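Local coordinates for protein kinase domain-containing protein (PDB 6Z3U), which probably phosphorylates serine and threonine residues of proteins, including the RNA polymerase II tail repeats, as the CDK7-type kinase of the CAK complex, at residues B[149-154]-B[208-213]; B[204-209]-B[376-381]; B[294-299]-B[309-314]; B[304-309]-B[330-335]; B[103-108]-B[123-128]. All blocks are in the same frame, centred on the assembly; numbering follows the deposited sequence.

Contact 1 of 5, residues B[149-154]-B[208-213]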
# COMPACT_ATOMS: atom_id res chain seq x y z
N ARG B 149 9.26 -3.62 3.01
CA ARG B 149 10.31 -4.63 3.04
C ARG B 149 11.69 -3.98 2.98
O ARG B 149 11.91 -3.02 2.24
CB ARG B 149 10.12 -5.59 1.87
CG ARG B 149 11.11 -5.46 0.72
CD ARG B 149 10.75 -6.48 -0.33
NE ARG B 149 11.63 -7.64 -0.34
CZ ARG B 149 11.51 -8.66 -1.18
NH1 ARG B 149 10.51 -8.67 -2.06
NH2 ARG B 149 12.36 -9.67 -1.13
N GLY B 150 12.61 -4.51 3.79
CA GLY B 150 13.98 -4.05 3.83
C GLY B 150 14.42 -3.49 5.16
O GLY B 150 15.63 -3.35 5.39
N HIS B 151 13.49 -3.17 6.06
CA HIS B 151 13.95 -2.57 7.31
C HIS B 151 14.11 -3.64 8.38
O HIS B 151 13.31 -4.58 8.44
CB HIS B 151 12.97 -1.51 7.79
CG HIS B 151 13.51 -0.64 8.88
ND1 HIS B 151 13.30 -0.90 10.21
CD2 HIS B 151 14.26 0.49 8.82
CE1 HIS B 151 13.90 0.03 10.94
NE2 HIS B 151 14.49 0.89 10.12
N PRO B 152 15.13 -3.54 9.24
CA PRO B 152 15.39 -4.63 10.19
C PRO B 152 14.35 -4.78 11.28
O PRO B 152 14.29 -5.84 11.92
CB PRO B 152 16.76 -4.26 10.79
CG PRO B 152 17.32 -3.19 9.90
CD PRO B 152 16.14 -2.47 9.34
N ASN B 153 13.53 -3.75 11.54
CA ASN B 153 12.52 -3.80 12.59
C ASN B 153 11.11 -3.93 12.03
O ASN B 153 10.14 -3.62 12.74
CB ASN B 153 12.64 -2.56 13.47
CG ASN B 153 14.00 -2.44 14.12
OD1 ASN B 153 14.77 -1.53 13.83
ND2 ASN B 153 14.31 -3.38 15.01
N ILE B 154 10.96 -4.36 10.79
CA ILE B 154 9.67 -4.68 10.19
C ILE B 154 9.73 -6.13 9.72
O ILE B 154 10.68 -6.52 9.04
CB ILE B 154 9.32 -3.74 9.02
CG1 ILE B 154 9.34 -2.28 9.47
CG2 ILE B 154 7.94 -4.10 8.46
CD1 ILE B 154 8.16 -1.87 10.32
N VAL B 208 8.30 2.49 13.49
CA VAL B 208 7.26 3.47 13.19
C VAL B 208 7.84 4.62 12.37
O VAL B 208 7.15 5.18 11.50
CB VAL B 208 6.61 3.97 14.48
CG1 VAL B 208 5.56 5.02 14.18
CG2 VAL B 208 5.98 2.82 15.23
N TRP B 209 9.09 4.99 12.61
CA TRP B 209 9.72 6.00 11.77
C TRP B 209 9.77 5.53 10.32
O TRP B 209 9.47 6.30 9.40
CB TRP B 209 11.13 6.31 12.27
CG TRP B 209 11.94 7.12 11.30
CD1 TRP B 209 11.92 8.48 11.14
CD2 TRP B 209 12.88 6.62 10.34
NE1 TRP B 209 12.80 8.85 10.15
CE2 TRP B 209 13.40 7.73 9.64
CE3 TRP B 209 13.34 5.34 10.01
CZ2 TRP B 209 14.35 7.60 8.63
CZ3 TRP B 209 14.29 5.21 9.01
CH2 TRP B 209 14.78 6.33 8.33
N TRP B 210 10.14 4.27 10.10
CA TRP B 210 10.22 3.75 8.74
C TRP B 210 8.84 3.68 8.09
O TRP B 210 8.70 3.95 6.89
CB TRP B 210 10.88 2.38 8.75
CG TRP B 210 11.06 1.79 7.39
CD1 TRP B 210 10.52 0.63 6.93
CD2 TRP B 210 11.80 2.35 6.30
NE1 TRP B 210 10.90 0.41 5.63
CE2 TRP B 210 11.68 1.46 5.22
CE3 TRP B 210 12.56 3.51 6.14
CZ2 TRP B 210 12.30 1.69 3.99
CZ3 TRP B 210 13.17 3.74 4.92
CH2 TRP B 210 13.03 2.84 3.86
N CYS B 211 7.82 3.31 8.86
CA CYS B 211 6.46 3.32 8.33
C CYS B 211 6.08 4.71 7.83
O CYS B 211 5.63 4.88 6.69
CB CYS B 211 5.47 2.86 9.40
SG CYS B 211 5.56 1.10 9.79
N HIS B 212 6.28 5.72 8.68
CA HIS B 212 5.90 7.08 8.30
C HIS B 212 6.82 7.62 7.22
O HIS B 212 6.38 8.41 6.37
CB HIS B 212 5.91 7.98 9.53
CG HIS B 212 4.92 7.58 10.58
ND1 HIS B 212 4.79 8.24 11.77
CD2 HIS B 212 4.01 6.57 10.60
CE1 HIS B 212 3.84 7.66 12.49
NE2 HIS B 212 3.36 6.65 11.80
N GLU B 213 8.09 7.22 7.22
CA GLU B 213 9.00 7.62 6.15
C GLU B 213 8.47 7.17 4.79
O GLU B 213 8.75 7.81 3.77
CB GLU B 213 10.39 7.05 6.39
CG GLU B 213 11.54 7.91 5.87
CD GLU B 213 11.64 9.26 6.57
OE1 GLU B 213 12.20 10.20 5.97
OE2 GLU B 213 11.15 9.38 7.72
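His151 to Ile154 form a type I beta turn that lies against helix 194-213, with the CA atoms of His151 and Trp210 7.5 Å apart. Both residues hold CG anti to the backbone N, and their side chains slide past each other in opposite directions. The result is an offset stack: the imidazole and the five-membered indole ring are inclined by 17°, their centroids 4.6 Å apart. Two reciprocal CH-pi contacts go with it, His151 CB lying 3.7 Å from the centroid of the Trp210 five-membered ring and Trp210 CB 4.0 Å from that of the His151 ring. Pro152 CD sits over the opposite imidazole face, and His151 ND1 accepts Asn153 N at 3.2 Å, which helps to fix the ring rotation. At the indole edge Ile154 CG1 touches Trp210 CD1, while Ile154 CD1 reaches Cys211 SG. An alanine at His151, lacking the imidazole, would probably leave the turn less firmly braced and less well seated on Trp210. This is the kinase HPNI turn between helix C (136-148) and strand 157-162, docked on helix E: Trp210 NE1 bonds Leu148 O at the end of helix C, and the Asn153 backbone pairs with Leu236 of strand 234-236.

Contact 2 of 5, residues B[204-209]-B[376-381]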
# COMPACT_ATOMS: atom_id res chain seq x y z
N LEU B 204 11.29 -0.21 18.20
CA LEU B 204 9.93 0.21 17.87
C LEU B 204 9.92 1.58 17.20
O LEU B 204 9.24 1.78 16.19
CB LEU B 204 9.06 0.22 19.13
CG LEU B 204 7.68 0.85 19.01
CD1 LEU B 204 6.90 0.21 17.88
CD2 LEU B 204 6.91 0.73 20.32
N THR B 205 10.68 2.53 17.75
CA THR B 205 10.67 3.88 17.19
C THR B 205 11.21 3.88 15.76
O THR B 205 10.68 4.58 14.89
CB THR B 205 11.49 4.82 18.07
OG1 THR B 205 10.98 4.79 19.40
CG2 THR B 205 11.43 6.25 17.55
N ARG B 206 12.24 3.08 15.49
CA ARG B 206 12.73 2.98 14.12
C ARG B 206 11.69 2.36 13.20
O ARG B 206 11.53 2.79 12.05
CB ARG B 206 14.03 2.17 14.07
CG ARG B 206 15.24 2.87 14.66
CD ARG B 206 16.51 2.09 14.36
NE ARG B 206 17.71 2.75 14.89
CZ ARG B 206 18.27 2.48 16.06
NH1 ARG B 206 17.75 1.55 16.86
NH2 ARG B 206 19.35 3.14 16.44
N ALA B 207 10.94 1.38 13.69
CA ALA B 207 9.90 0.75 12.87
C ALA B 207 8.82 1.76 12.50
O ALA B 207 8.47 1.90 11.32
CB ALA B 207 9.30 -0.44 13.61
N VAL B 208 8.30 2.49 13.49
CA VAL B 208 7.26 3.47 13.19
C VAL B 208 7.84 4.62 12.37
O VAL B 208 7.15 5.18 11.50
CB VAL B 208 6.61 3.97 14.48
CG1 VAL B 208 5.56 5.02 14.18
CG2 VAL B 208 5.98 2.82 15.23
N TRP B 209 9.09 4.99 12.61
CA TRP B 209 9.72 6.00 11.77
C TRP B 209 9.77 5.53 10.32
O TRP B 209 9.47 6.30 9.40
CB TRP B 209 11.13 6.31 12.27
CG TRP B 209 11.94 7.12 11.30
CD1 TRP B 209 11.92 8.48 11.14
CD2 TRP B 209 12.88 6.62 10.34
NE1 TRP B 209 12.80 8.85 10.15
CE2 TRP B 209 13.40 7.73 9.64
CE3 TRP B 209 13.34 5.34 10.01
CZ2 TRP B 209 14.35 7.60 8.63
CZ3 TRP B 209 14.29 5.21 9.01
CH2 TRP B 209 14.78 6.33 8.33
N GLU B 376 11.54 13.13 15.07
CA GLU B 376 11.96 13.86 16.26
C GLU B 376 12.28 12.90 17.39
O GLU B 376 13.22 13.11 18.16
CB GLU B 376 10.86 14.84 16.69
CG GLU B 376 10.61 15.98 15.72
CD GLU B 376 9.37 16.77 16.07
OE1 GLU B 376 8.56 16.26 16.89
OE2 GLU B 376 9.19 17.88 15.54
N MET B 377 11.50 11.81 17.49
CA MET B 377 11.71 10.84 18.56
C MET B 377 13.10 10.24 18.48
O MET B 377 13.76 10.04 19.51
CB MET B 377 10.64 9.76 18.47
CG MET B 377 10.25 9.14 19.80
SD MET B 377 8.83 8.05 19.65
CE MET B 377 7.54 9.26 19.36
N LEU B 378 13.58 9.94 17.27
CA LEU B 378 14.87 9.28 17.12
C LEU B 378 16.04 10.18 17.46
O LEU B 378 17.12 9.68 17.81
CB LEU B 378 15.03 8.76 15.69
CG LEU B 378 14.17 7.55 15.32
CD1 LEU B 378 14.29 7.25 13.84
CD2 LEU B 378 14.56 6.33 16.15
N GLU B 379 15.88 11.50 17.37
CA GLU B 379 16.95 12.43 17.70
C GLU B 379 16.90 12.91 19.14
O GLU B 379 17.71 13.76 19.53
CB GLU B 379 16.90 13.63 16.74
CG GLU B 379 16.71 13.22 15.28
CD GLU B 379 17.27 14.23 14.30
OE1 GLU B 379 18.24 14.94 14.65
OE2 GLU B 379 16.74 14.32 13.17
N HIS B 380 15.98 12.39 19.95
CA HIS B 380 15.87 12.79 21.35
C HIS B 380 17.13 12.41 22.12
O HIS B 380 17.91 11.55 21.71
CB HIS B 380 14.63 12.16 21.98
CG HIS B 380 14.20 12.82 23.25
ND1 HIS B 380 14.16 12.16 24.46
CD2 HIS B 380 13.80 14.09 23.50
CE1 HIS B 380 13.74 12.99 25.40
NE2 HIS B 380 13.52 14.17 24.85
N ARG B 381 17.32 13.08 23.27
CA ARG B 381 18.51 12.84 24.08
C ARG B 381 18.46 11.51 24.83
O ARG B 381 19.52 11.01 25.24
CB ARG B 381 18.71 13.96 25.10
CG ARG B 381 19.17 15.29 24.52
CD ARG B 381 20.06 16.03 25.52
NE ARG B 381 20.13 17.47 25.25
CZ ARG B 381 20.95 18.03 24.36
NH1 ARG B 381 20.94 19.34 24.18
NH2 ARG B 381 21.77 17.28 23.64
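Thr205 OG1 is gripped by one hydrogen bond, to the carbonyl O of Met201 one turn earlier in the same helix. The torsion that allows this, chi1 -56°, sets OG1 beside the backbone N and CG2 anti to it, so the methyl rather than the hydroxyl meets the other segment. Thr205 CG2 lies 3.4 Å from Leu378 CD2 and 3.7 Å from Met377 CB, and the Met377 chain, bent at its last torsion, keeps SD near the same methyl. The CA atoms of Thr205 and Leu378 come within 6.8 Å. The two segments belong to helices E (194-213) and I (374-378) of the kinase C-lobe, and Leu378, near the end of the shorter helix, is the wedge between them. Its two methyls part: CD2 goes to Thr205 and, at 3.8 Å, to Arg206 CG, where the side chains cross at about a right angle, whereas CD1 rises over the Trp209 indole. There Leu378 CD1 stands 3.8 Å from the centroid of the five-membered ring and 24° off its normal, a CH-pi contact over the face. Trp209 presents that face with CG anti to its backbone N. Phe6 of the RING-type protein chain meets the Trp209 ring and also packs on Leu378, while Met377 turns to Leu359 and Thr363 of helix 353-363.

Contact 3 of 5, residues B[294-299]-B[309-314]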
# COMPACT_ATOMS: atom_id res chain seq x y z
N PRO B 294 -0.78 -2.33 31.46
CA PRO B 294 -1.35 -1.29 30.60
C PRO B 294 -1.56 0.01 31.37
O PRO B 294 -2.05 0.01 32.50
CB PRO B 294 -2.67 -1.89 30.12
CG PRO B 294 -2.53 -3.37 30.34
CD PRO B 294 -1.64 -3.52 31.53
N PHE B 295 -1.18 1.12 30.74
CA PHE B 295 -1.30 2.42 31.41
C PHE B 295 -2.77 2.78 31.62
O PHE B 295 -3.21 3.03 32.75
CB PHE B 295 -0.59 3.49 30.59
CG PHE B 295 -0.55 4.85 31.25
CD1 PHE B 295 -0.69 4.98 32.62
CD2 PHE B 295 -0.38 6.00 30.49
CE1 PHE B 295 -0.66 6.22 33.22
CE2 PHE B 295 -0.35 7.24 31.09
CZ PHE B 295 -0.49 7.35 32.45
N LEU B 296 -3.54 2.82 30.53
CA LEU B 296 -4.96 3.18 30.55
C LEU B 296 -5.76 2.03 29.93
O LEU B 296 -6.06 2.06 28.73
CB LEU B 296 -5.21 4.48 29.79
CG LEU B 296 -4.29 5.65 30.12
CD1 LEU B 296 -4.54 6.81 29.17
CD2 LEU B 296 -4.48 6.08 31.56
N PRO B 297 -6.11 1.01 30.71
CA PRO B 297 -6.88 -0.11 30.16
C PRO B 297 -8.39 0.09 30.33
O PRO B 297 -9.06 -0.55 31.16
CB PRO B 297 -6.34 -1.30 30.96
CG PRO B 297 -5.78 -0.71 32.24
CD PRO B 297 -5.78 0.79 32.12
N GLY B 298 -8.94 1.00 29.54
CA GLY B 298 -10.37 1.25 29.59
C GLY B 298 -11.13 0.13 28.90
O GLY B 298 -10.69 -0.44 27.91
N ASN B 299 -12.30 -0.19 29.46
CA ASN B 299 -13.16 -1.22 28.90
C ASN B 299 -14.17 -0.66 27.91
O ASN B 299 -14.78 -1.45 27.17
CB ASN B 299 -13.90 -1.95 30.03
CG ASN B 299 -12.95 -2.55 31.04
OD1 ASN B 299 -13.08 -2.31 32.24
ND2 ASN B 299 -12.00 -3.35 30.57
N CYS B 309 -8.38 11.60 30.61
CA CYS B 309 -8.60 12.81 31.40
C CYS B 309 -7.99 12.68 32.79
O CYS B 309 -7.42 13.65 33.31
CB CYS B 309 -10.10 13.09 31.50
SG CYS B 309 -10.88 13.66 29.96
N LYS B 310 -8.10 11.51 33.40
CA LYS B 310 -7.62 11.33 34.77
C LYS B 310 -6.10 11.34 34.82
O LYS B 310 -5.50 12.03 35.66
CB LYS B 310 -8.19 10.04 35.35
CG LYS B 310 -7.79 9.75 36.79
CD LYS B 310 -8.19 8.34 37.20
CE LYS B 310 -7.68 7.98 38.60
NZ LYS B 310 -8.45 8.65 39.68
N HIS B 311 -5.45 10.59 33.93
CA HIS B 311 -4.02 10.34 34.03
C HIS B 311 -3.16 11.23 33.14
O HIS B 311 -1.96 11.35 33.41
CB HIS B 311 -3.71 8.87 33.69
CG HIS B 311 -4.15 7.89 34.73
ND1 HIS B 311 -4.92 8.25 35.82
CD2 HIS B 311 -3.92 6.57 34.87
CE1 HIS B 311 -5.14 7.19 36.57
NE2 HIS B 311 -4.54 6.15 36.01
N ILE B 312 -3.72 11.84 32.11
CA ILE B 312 -2.98 12.74 31.23
C ILE B 312 -3.46 14.17 31.36
O ILE B 312 -2.66 15.10 31.50
CB ILE B 312 -3.06 12.26 29.76
CG1 ILE B 312 -2.25 10.97 29.56
CG2 ILE B 312 -2.54 13.34 28.82
CD1 ILE B 312 -3.07 9.72 29.75
N GLY B 313 -4.77 14.38 31.32
CA GLY B 313 -5.35 15.70 31.43
C GLY B 313 -6.60 15.82 30.58
O GLY B 313 -6.78 15.14 29.58
N THR B 314 -7.50 16.70 31.01
CA THR B 314 -8.74 16.91 30.28
C THR B 314 -8.47 17.76 29.04
O THR B 314 -8.01 18.90 29.18
CB THR B 314 -9.78 17.59 31.17
OG1 THR B 314 -10.16 16.72 32.24
CG2 THR B 314 -11.02 17.96 30.36
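The planes of two aromatic rings are close to parallel here, yet displaced so far that the rings hardly overlap: Phe295 and His311 are inclined by 30°, but their centroids lie 5.6 Å apart. The touch is therefore local, between Phe295 CE1 and His311 CD2 at 3.7 Å. Phe295 CG stands anti to its backbone N (chi1 -175°), which swings the ring tip to the helix end, where CE2 meets Ile312 CD1 at 3.9 Å. Leu296 fills in beside it, its methyls divided between two partners: CD2 lies 3.4 Å from His311 CD2, and CD1 packs on Ile312 CD1. The same Leu296 CD2 also sits over the centre of the Phe295 ring. A serine at Phe295, without the ring, would probably loosen the packing of the loop on His311 and Ile312. Beyond Ile312 the helical course ends at Gly313, whose phi is positive. Across the loop, Gln304 bonds Gly298 N through OE1 and Leu296 O through NE2, bracing the inverse gamma turn centred on Pro297. The loop thus folds back on the far end of the helix it leads into, joining the kinase F-to-G linker to the C-terminal end of helix G (301-311) in the C-lobe.

Contact 4 of 5, residues B[304-309]-B[330-335]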
# COMPACT_ATOMS: atom_id res chain seq x y z
N GLN B 304 -12.09 4.91 28.37
CA GLN B 304 -10.81 5.35 27.81
C GLN B 304 -10.70 6.86 27.83
O GLN B 304 -9.65 7.41 28.18
CB GLN B 304 -10.65 4.82 26.39
CG GLN B 304 -9.22 4.88 25.87
CD GLN B 304 -8.29 3.97 26.65
OE1 GLN B 304 -8.72 3.03 27.31
NE2 GLN B 304 -6.99 4.27 26.58
N ILE B 305 -11.78 7.56 27.48
CA ILE B 305 -11.77 9.02 27.53
C ILE B 305 -11.57 9.49 28.97
O ILE B 305 -10.75 10.37 29.24
CB ILE B 305 -13.07 9.59 26.93
CG1 ILE B 305 -13.11 9.34 25.42
CG2 ILE B 305 -13.19 11.08 27.24
CD1 ILE B 305 -14.43 9.66 24.78
N THR B 306 -12.32 8.91 29.90
CA THR B 306 -12.18 9.30 31.30
C THR B 306 -10.78 9.01 31.81
O THR B 306 -10.20 9.81 32.56
CB THR B 306 -13.22 8.57 32.15
OG1 THR B 306 -14.54 8.87 31.67
CG2 THR B 306 -13.12 8.99 33.61
N LEU B 307 -10.21 7.87 31.41
CA LEU B 307 -8.87 7.51 31.88
C LEU B 307 -7.84 8.51 31.38
O LEU B 307 -6.96 8.94 32.14
CB LEU B 307 -8.52 6.10 31.42
CG LEU B 307 -9.15 4.95 32.22
CD1 LEU B 307 -8.81 3.61 31.58
CD2 LEU B 307 -8.69 4.98 33.67
N ILE B 308 -7.92 8.90 30.11
CA ILE B 308 -6.97 9.88 29.59
C ILE B 308 -7.13 11.20 30.33
O ILE B 308 -6.14 11.87 30.67
CB ILE B 308 -7.15 10.05 28.07
CG1 ILE B 308 -6.79 8.75 27.36
CG2 ILE B 308 -6.29 11.20 27.56
CD1 ILE B 308 -7.10 8.74 25.88
N CYS B 309 -8.38 11.60 30.61
CA CYS B 309 -8.60 12.81 31.40
C CYS B 309 -7.99 12.68 32.79
O CYS B 309 -7.42 13.65 33.31
CB CYS B 309 -10.10 13.09 31.50
SG CYS B 309 -10.88 13.66 29.96
N TRP B 330 -16.60 13.76 23.39
CA TRP B 330 -17.36 13.46 24.60
C TRP B 330 -16.49 13.76 25.81
O TRP B 330 -15.27 13.59 25.78
CB TRP B 330 -17.83 12.01 24.63
CG TRP B 330 -18.58 11.66 25.87
CD1 TRP B 330 -19.91 11.85 26.11
CD2 TRP B 330 -18.05 11.06 27.06
NE1 TRP B 330 -20.24 11.41 27.36
CE2 TRP B 330 -19.11 10.92 27.97
CE3 TRP B 330 -16.77 10.63 27.43
CZ2 TRP B 330 -18.94 10.36 29.23
CZ3 TRP B 330 -16.61 10.07 28.69
CH2 TRP B 330 -17.69 9.94 29.57
N ASP B 331 -17.13 14.23 26.88
CA ASP B 331 -16.46 14.58 28.12
C ASP B 331 -17.28 14.04 29.27
O ASP B 331 -18.52 14.11 29.24
CB ASP B 331 -16.29 16.10 28.26
CG ASP B 331 -15.40 16.48 29.42
OD1 ASP B 331 -14.18 16.22 29.34
OD2 ASP B 331 -15.91 17.04 30.41
N PRO B 332 -16.64 13.47 30.31
CA PRO B 332 -17.41 12.91 31.43
C PRO B 332 -18.17 13.94 32.24
O PRO B 332 -18.95 13.56 33.12
CB PRO B 332 -16.35 12.21 32.28
CG PRO B 332 -15.07 12.90 31.94
CD PRO B 332 -15.19 13.32 30.50
N MET B 333 -17.97 15.23 31.97
CA MET B 333 -18.66 16.30 32.70
C MET B 333 -18.34 16.25 34.19
O MET B 333 -19.22 16.40 35.05
CB MET B 333 -20.17 16.24 32.46
CG MET B 333 -20.56 16.73 31.07
SD MET B 333 -22.31 16.51 30.69
CE MET B 333 -23.08 17.20 32.16
N GLU B 334 -17.07 16.03 34.51
CA GLU B 334 -16.54 16.16 35.86
C GLU B 334 -15.62 17.38 35.91
O GLU B 334 -15.33 18.01 34.90
CB GLU B 334 -15.77 14.90 36.28
CG GLU B 334 -16.63 13.64 36.34
CD GLU B 334 -17.65 13.67 37.46
OE1 GLU B 334 -17.71 14.69 38.18
OE2 GLU B 334 -18.39 12.68 37.63
N GLU B 335 -15.18 17.71 37.12
CA GLU B 335 -14.26 18.82 37.27
C GLU B 335 -13.03 18.58 36.41
O GLU B 335 -12.33 17.57 36.60
CB GLU B 335 -13.86 19.00 38.73
CG GLU B 335 -14.60 20.11 39.46
CD GLU B 335 -14.42 21.46 38.79
OE1 GLU B 335 -15.39 21.97 38.19
OE2 GLU B 335 -13.29 21.99 38.84
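Trp330 CG is anti to its backbone N (chi1 179°), and chi2 of 85° turns the indole so that the edge of its six-membered ring faces the helix; Ile305 CG2, likewise anti to its backbone N, meets that edge. Ile305 CG2 is 3.6 Å from Trp330 CE3, and the other branch brings Ile305 CD1 to 3.7 Å from the same atom. Thr306 OG1 lies near the ring plane as well, 3.8 Å from Trp330 CZ3, but its polar bond goes to Met302 O one turn back. The helix is kinase helix G (301-311), and the loop 330-335 belongs to the CMGC insert that follows it in this family. Pro332 closes the other end of the contact, with CB 3.8 Å from Thr306 OG1 and CD more loosely placed, 4.4 Å from Cys309 SG. Pro332 N also lies over one indole face. Between these residues Asp331 makes an Asx turn: OD2 accepts Met333 N at 3.2 Å, from above the carboxylate plane.

Contact 5 of 5, residues B[103-108]-B[123-128]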
# COMPACT_ATOMS: atom_id res chain seq x y z
N TYR B 103 -8.66 -17.30 10.73
CA TYR B 103 -8.16 -16.36 9.74
C TYR B 103 -6.93 -16.90 9.03
O TYR B 103 -6.84 -16.82 7.80
CB TYR B 103 -7.85 -15.01 10.41
CG TYR B 103 -6.78 -14.18 9.73
CD1 TYR B 103 -7.04 -13.51 8.54
CD2 TYR B 103 -5.51 -14.06 10.28
CE1 TYR B 103 -6.06 -12.74 7.91
CE2 TYR B 103 -4.53 -13.30 9.66
CZ TYR B 103 -4.81 -12.64 8.48
OH TYR B 103 -3.84 -11.88 7.86
N ALA B 104 -5.99 -17.49 9.77
CA ALA B 104 -4.75 -17.97 9.18
C ALA B 104 -4.22 -19.14 10.00
O ALA B 104 -4.54 -19.31 11.17
CB ALA B 104 -3.70 -16.85 9.11
N ASN B 105 -3.38 -19.94 9.34
CA ASN B 105 -2.64 -21.02 9.98
C ASN B 105 -1.16 -20.80 9.71
O ASN B 105 -0.77 -20.54 8.57
CB ASN B 105 -3.08 -22.40 9.47
CG ASN B 105 -4.44 -22.81 10.01
OD1 ASN B 105 -4.91 -22.27 11.01
ND2 ASN B 105 -5.06 -23.78 9.36
N VAL B 106 -0.34 -20.91 10.75
CA VAL B 106 1.09 -20.68 10.67
C VAL B 106 1.81 -22.02 10.72
O VAL B 106 1.51 -22.86 11.58
CB VAL B 106 1.57 -19.76 11.81
CG1 VAL B 106 3.02 -19.35 11.58
CG2 VAL B 106 0.66 -18.56 11.94
N TYR B 107 2.76 -22.21 9.81
CA TYR B 107 3.55 -23.43 9.75
C TYR B 107 5.03 -23.08 9.72
O TYR B 107 5.43 -22.09 9.11
CB TYR B 107 3.20 -24.27 8.52
CG TYR B 107 1.75 -24.70 8.43
CD1 TYR B 107 1.32 -25.87 9.04
CD2 TYR B 107 0.82 -23.94 7.74
CE1 TYR B 107 0.01 -26.27 8.96
CE2 TYR B 107 -0.50 -24.33 7.66
CZ TYR B 107 -0.90 -25.50 8.27
OH TYR B 107 -2.22 -25.90 8.19
N LEU B 108 5.84 -23.90 10.38
CA LEU B 108 7.28 -23.78 10.26
C LEU B 108 7.72 -24.31 8.90
O LEU B 108 7.20 -25.31 8.40
CB LEU B 108 7.98 -24.56 11.38
CG LEU B 108 9.50 -24.72 11.29
CD1 LEU B 108 10.22 -23.41 11.56
CD2 LEU B 108 9.96 -25.80 12.26
N LYS B 123 -0.71 -19.42 6.27
CA LYS B 123 -1.70 -19.84 5.28
C LYS B 123 -2.99 -19.10 5.61
O LYS B 123 -3.71 -19.47 6.54
CB LYS B 123 -1.89 -21.35 5.29
CG LYS B 123 -2.85 -21.85 4.21
CD LYS B 123 -2.65 -23.33 3.93
CE LYS B 123 -3.50 -23.79 2.76
NZ LYS B 123 -3.17 -25.19 2.35
N ILE B 124 -3.26 -18.05 4.85
CA ILE B 124 -4.45 -17.24 5.05
C ILE B 124 -5.62 -17.95 4.40
O ILE B 124 -5.60 -18.24 3.19
CB ILE B 124 -4.27 -15.83 4.47
CG1 ILE B 124 -3.04 -15.15 5.08
CG2 ILE B 124 -5.51 -14.99 4.73
CD1 ILE B 124 -2.63 -13.88 4.37
N LYS B 125 -6.65 -18.26 5.18
CA LYS B 125 -7.83 -18.92 4.65
C LYS B 125 -8.66 -17.85 3.96
O LYS B 125 -9.42 -17.12 4.59
CB LYS B 125 -8.61 -19.61 5.76
CG LYS B 125 -7.78 -20.60 6.56
CD LYS B 125 -8.64 -21.42 7.52
CE LYS B 125 -7.80 -22.41 8.32
NZ LYS B 125 -8.64 -23.37 9.09
N VAL B 126 -8.48 -17.74 2.63
CA VAL B 126 -9.15 -16.71 1.85
C VAL B 126 -10.64 -16.68 2.14
O VAL B 126 -11.29 -15.63 2.01
CB VAL B 126 -8.86 -16.93 0.34
CG1 VAL B 126 -10.13 -16.79 -0.51
CG2 VAL B 126 -7.79 -15.95 -0.13
N GLN B 127 -11.22 -17.82 2.54
CA GLN B 127 -12.62 -17.90 2.92
C GLN B 127 -12.65 -18.04 4.44
O GLN B 127 -12.46 -19.14 4.97
CB GLN B 127 -13.34 -19.05 2.22
CG GLN B 127 -12.64 -20.41 2.28
CD GLN B 127 -11.58 -20.61 1.21
OE1 GLN B 127 -11.71 -20.09 0.10
NE2 GLN B 127 -10.55 -21.38 1.53
N ALA B 128 -12.88 -16.93 5.14
CA ALA B 128 -12.92 -16.90 6.60
C ALA B 128 -14.18 -16.16 7.07
O ALA B 128 -14.12 -15.12 7.72
CB ALA B 128 -11.65 -16.26 7.17
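Three backbone hydrogen bonds join the segments, two of them between the antiparallel strands. Asn105 and Lys123 form a hydrogen-bonded pair: Lys123 N gives to Asn105 O at 2.6 Å, nearly straight and in the carbonyl plane, while Asn105 N gives to Lys123 O at 2.9 Å, from 35° above the plane of the Lys123 carbonyl. Past the strand end, Lys125 N still reaches Tyr103 O at 3.0 Å. Ala104 and Ile124 between them are a non-hydrogen-bonded pair, with Ala104 CA making a CA-H...O contact to Lys123 O at 3.2 Å. Lys123, extended beyond CG, carries NZ away to a weak bond with Ser163 OG and a long, weak ion pair with Asp165. Tyr103 CE1 packs on Ile124 CG2 at 3.9 Å. Outward, Val106 pairs by backbone with Gly99, and Ile124 with Leu168. This is the hairpin of strands 104-111 and 118-124 in the kinase N-lobe sheet, just after the glycine-rich loop; 103-106 and Lys123 probably belong to the ATP site.

From the N terminus, contact 5 closes first, a short hairpin complete within the N-lobe sheet before contact 1 opens. Contact 1 then runs from the loop after helix 136-148, across the remaining sheet strands, to helix 194-213. On that helix contact 2 begins before contact 1 has ended; they share Val208 and Trp209 and touch, for example where Ile154 packs on Ala207. Contact 2 closes a long loop, and within it lie contacts 3 and 4, whose segments alternate along the chain and share Cys309 of helix 301-311. This pair, with centres 9 Å apart, ties the flanking loops to one helix. Contact 5 lies farthest from contact 4, centres about 40 Å apart, N-lobe to C-lobe.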